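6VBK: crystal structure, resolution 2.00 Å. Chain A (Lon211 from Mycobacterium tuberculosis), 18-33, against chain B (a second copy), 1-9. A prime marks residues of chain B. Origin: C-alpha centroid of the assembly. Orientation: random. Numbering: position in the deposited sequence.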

# COMPACT_ATOMS: atom_id res chain seq x y z
N PRO A 18 10.09 -7.52 -16.14
CA PRO A 18 10.65 -8.87 -16.04
C PRO A 18 10.40 -9.49 -14.67
O PRO A 18 10.51 -8.83 -13.64
N LEU A 19 10.05 -10.77 -14.68
CA LEU A 19 9.89 -11.56 -13.47
C LEU A 19 11.06 -12.54 -13.42
O LEU A 19 11.07 -13.54 -14.13
N GLU A 20 12.04 -12.23 -12.56
CA GLU A 20 13.30 -12.97 -12.58
C GLU A 20 13.11 -14.43 -12.17
O GLU A 20 13.67 -15.33 -12.79
N ASP A 21 12.33 -14.67 -11.11
CA ASP A 21 11.97 -16.03 -10.71
C ASP A 21 10.52 -16.00 -10.21
O ASP A 21 10.22 -16.14 -9.03
N GLY A 22 9.60 -15.83 -11.16
CA GLY A 22 8.19 -15.82 -10.85
C GLY A 22 7.38 -15.79 -12.13
O GLY A 22 7.87 -15.38 -13.19
N VAL A 23 6.13 -16.24 -12.01
CA VAL A 23 5.20 -16.26 -13.13
C VAL A 23 3.87 -15.71 -12.65
O VAL A 23 3.33 -16.17 -11.64
N VAL A 24 3.35 -14.71 -13.35
CA VAL A 24 2.03 -14.16 -13.09
C VAL A 24 1.13 -14.53 -14.27
O VAL A 24 1.42 -14.18 -15.42
N LEU A 25 0.06 -15.25 -13.98
CA LEU A 25 -0.89 -15.72 -14.97
C LEU A 25 -2.14 -14.86 -14.96
O LEU A 25 -2.44 -14.19 -13.96
N PRO A 26 -2.90 -14.83 -16.06
CA PRO A 26 -4.14 -14.06 -16.08
C PRO A 26 -5.08 -14.49 -14.96
O PRO A 26 -5.19 -15.67 -14.62
N GLY A 27 -5.76 -13.50 -14.37
CA GLY A 27 -6.64 -13.74 -13.25
C GLY A 27 -5.97 -13.67 -11.89
O GLY A 27 -6.67 -13.51 -10.88
N MET A 28 -4.65 -13.77 -11.83
CA MET A 28 -3.94 -13.71 -10.56
C MET A 28 -3.79 -12.27 -10.09
O MET A 28 -3.64 -11.34 -10.88
N VAL A 29 -3.82 -12.10 -8.77
CA VAL A 29 -3.55 -10.82 -8.11
C VAL A 29 -2.40 -11.07 -7.14
O VAL A 29 -2.57 -11.79 -6.15
N VAL A 30 -1.24 -10.49 -7.42
CA VAL A 30 -0.04 -10.78 -6.63
C VAL A 30 0.62 -9.47 -6.24
O VAL A 30 0.42 -8.43 -6.89
N PRO A 31 1.40 -9.48 -5.16
CA PRO A 31 2.24 -8.32 -4.83
C PRO A 31 3.58 -8.39 -5.54
O PRO A 31 4.07 -9.46 -5.91
N LEU A 32 4.17 -7.21 -5.72
CA LEU A 32 5.46 -7.09 -6.40
C LEU A 32 6.42 -6.30 -5.52
O LEU A 32 6.11 -5.17 -5.13
N ASP A 33 7.58 -6.89 -5.24
CA ASP A 33 8.61 -6.19 -4.43
C ASP A 33 9.44 -5.33 -5.39
O ASP A 33 10.32 -5.89 -6.06
N ALA B 1 9.90 -18.61 -8.02
CA ALA B 1 9.53 -18.66 -6.62
C ALA B 1 9.22 -17.26 -6.09
O ALA B 1 9.89 -16.77 -5.18
N MET B 2 8.22 -16.61 -6.68
CA MET B 2 7.75 -15.33 -6.17
C MET B 2 7.02 -15.54 -4.85
O MET B 2 6.31 -16.53 -4.67
N ASP B 3 7.20 -14.60 -3.93
CA ASP B 3 6.50 -14.66 -2.65
C ASP B 3 5.07 -14.17 -2.86
O ASP B 3 4.85 -12.98 -3.12
N LEU B 4 4.10 -15.07 -2.73
CA LEU B 4 2.70 -14.76 -2.94
C LEU B 4 1.94 -14.61 -1.63
O LEU B 4 0.70 -14.70 -1.62
N GLU B 5 2.65 -14.39 -0.52
CA GLU B 5 2.03 -14.15 0.78
C GLU B 5 2.57 -12.87 1.41
O GLU B 5 2.52 -12.72 2.64
N LEU B 6 3.07 -11.94 0.60
CA LEU B 6 3.64 -10.70 1.12
C LEU B 6 2.54 -9.84 1.73
O LEU B 6 1.48 -9.64 1.13
N SER B 7 2.81 -9.31 2.92
CA SER B 7 1.91 -8.36 3.55
C SER B 7 2.07 -7.00 2.89
O SER B 7 3.18 -6.46 2.82
N MET B 8 0.97 -6.44 2.39
CA MET B 8 0.98 -5.16 1.70
C MET B 8 0.15 -4.17 2.49
O MET B 8 -1.04 -4.41 2.75
N SER B 9 0.76 -3.05 2.87
CA SER B 9 0.05 -1.99 3.56
C SER B 9 -0.46 -0.96 2.56
O SER B 9 0.07 -0.80 1.46

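An irregular terminal segment can bind a neighbouring copy of a protein by lodging a few apolar side chains in hollows along its surface, and this pair of Lon211 chains illustrates the principle. The largest contribution comes from Met2′. Its CA-to-CB bond runs sideways, but chi1 of -96°, between wells, followed by t and p, brings its end into a pocket lined by Leu19, Val24, Val30 and Leu32. The methyl CE lies 3.8 Å from Val30 CG2 and 3.9 Å from Val24 CG2, while SD lies 4.1 Å from Leu19 CD2. Gly22 leaves room for the entering chain: Met2′ CG sits 3.6 Å from Gly22 CA, and an ideal CB there would clash with it. Beside this pocket, Leu4′ (m, t) places CD2 3.7 Å from CG1 of Val30 (m), and its CD1 reaches Met28 CE at 4.3 Å. Pro31 reverses the roles, its ring being the bump. Leu6′ (m, t) meets it with CB 3.7 Å from Pro31 CG, and Met8′ (t, p, p) curls so that CE rests 3.7 Å from Pro31 CB. Polar contact is sparse: the sole cross-stretch hydrogen bond, Ala1′ N to Asp21 O at 2.7 Å, ties down the backbone next to Met2′.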

# COMPACT_ATOMS: atom_id res chain seq x y z
CB PRO A 18 12.15 -8.66 -16.29
CG PRO A 18 12.39 -7.27 -15.81
CD PRO A 18 11.14 -6.49 -16.12
CB LEU A 19 8.54 -12.27 -13.46
CG LEU A 19 7.31 -11.37 -13.52
CD1 LEU A 19 6.04 -12.20 -13.55
CD2 LEU A 19 7.29 -10.39 -12.35
CB GLU A 20 14.32 -12.29 -11.67
CG GLU A 20 15.76 -12.68 -11.95
CD GLU A 20 16.17 -12.40 -13.38
OE1 GLU A 20 16.88 -13.24 -13.98
OE2 GLU A 20 15.78 -11.34 -13.91
CB ASP A 21 12.92 -16.60 -9.65
CG ASP A 21 14.12 -17.30 -10.27
OD1 ASP A 21 13.92 -18.32 -10.96
OD2 ASP A 21 15.25 -16.82 -10.07
CB VAL A 23 5.01 -17.69 -13.70
CG1 VAL A 23 4.00 -17.68 -14.83
CG2 VAL A 23 6.34 -18.26 -14.17
CB VAL A 24 2.06 -12.64 -12.88
CG1 VAL A 24 0.65 -12.11 -12.70
CG2 VAL A 24 2.92 -12.29 -11.68
CB LEU A 25 -1.25 -17.19 -14.70
CG LEU A 25 -0.06 -18.14 -14.77
CD1 LEU A 25 -0.38 -19.50 -14.18
CD2 LEU A 25 0.41 -18.29 -16.20
CB PRO A 26 -4.73 -14.37 -17.46
CG PRO A 26 -3.53 -14.67 -18.30
CD PRO A 26 -2.57 -15.38 -17.38
CB MET A 28 -2.56 -14.36 -10.67
CG MET A 28 -2.59 -15.85 -10.97
SD MET A 28 -0.93 -16.56 -11.04
CE MET A 28 -0.36 -16.25 -9.37
CB VAL A 29 -4.78 -10.26 -7.39
CG1 VAL A 29 -4.44 -8.96 -6.68
CG2 VAL A 29 -5.93 -10.06 -8.37
CB VAL A 30 0.95 -11.68 -7.41
CG1 VAL A 30 0.28 -12.98 -7.84
CG2 VAL A 30 1.51 -10.95 -8.61
CB PRO A 31 2.42 -8.46 -3.31
CG PRO A 31 2.41 -9.93 -3.10
CD PRO A 31 1.44 -10.50 -4.10
CB LEU A 32 5.30 -6.41 -7.77
CG LEU A 32 4.71 -7.26 -8.89
CD1 LEU A 32 4.72 -6.49 -10.20
CD2 LEU A 32 5.47 -8.58 -9.03
CB ASP A 33 9.48 -7.17 -3.64
CG ASP A 33 10.51 -6.48 -2.77
OD1 ASP A 33 10.84 -5.32 -3.07
OD2 ASP A 33 10.96 -7.10 -1.80
CB ALA B 1 10.62 -19.32 -5.79
CB MET B 2 6.83 -14.66 -7.18
CG MET B 2 7.50 -13.64 -8.08
SD MET B 2 6.38 -13.06 -9.37
CE MET B 2 4.93 -12.64 -8.41
CB ASP B 3 7.23 -13.84 -1.59
CG ASP B 3 6.75 -14.15 -0.18
OD1 ASP B 3 5.56 -14.51 -0.01
OD2 ASP B 3 7.56 -14.04 0.76
CB LEU B 4 2.05 -15.82 -3.82
CG LEU B 4 2.79 -16.07 -5.14
CD1 LEU B 4 2.09 -17.14 -5.97
CD2 LEU B 4 2.92 -14.77 -5.93
CB GLU B 5 2.24 -15.34 1.71
CG GLU B 5 1.41 -16.56 1.34
CD GLU B 5 2.17 -17.86 1.52
OE1 GLU B 5 3.41 -17.81 1.65
OE2 GLU B 5 1.53 -18.93 1.54
CB LEU B 6 4.35 -9.94 0.00
CG LEU B 6 5.59 -10.57 -0.62
CD1 LEU B 6 6.10 -9.72 -1.77
CD2 LEU B 6 6.66 -10.75 0.43
CB SER B 7 2.19 -8.27 5.05
OG SER B 7 1.32 -7.35 5.68
CB MET B 8 0.43 -5.30 0.27
CG MET B 8 0.36 -4.00 -0.51
SD MET B 8 1.91 -3.57 -1.31
CE MET B 8 2.03 -4.87 -2.53
CB SER B 9 0.96 -1.32 4.59
OG SER B 9 1.36 -2.24 5.60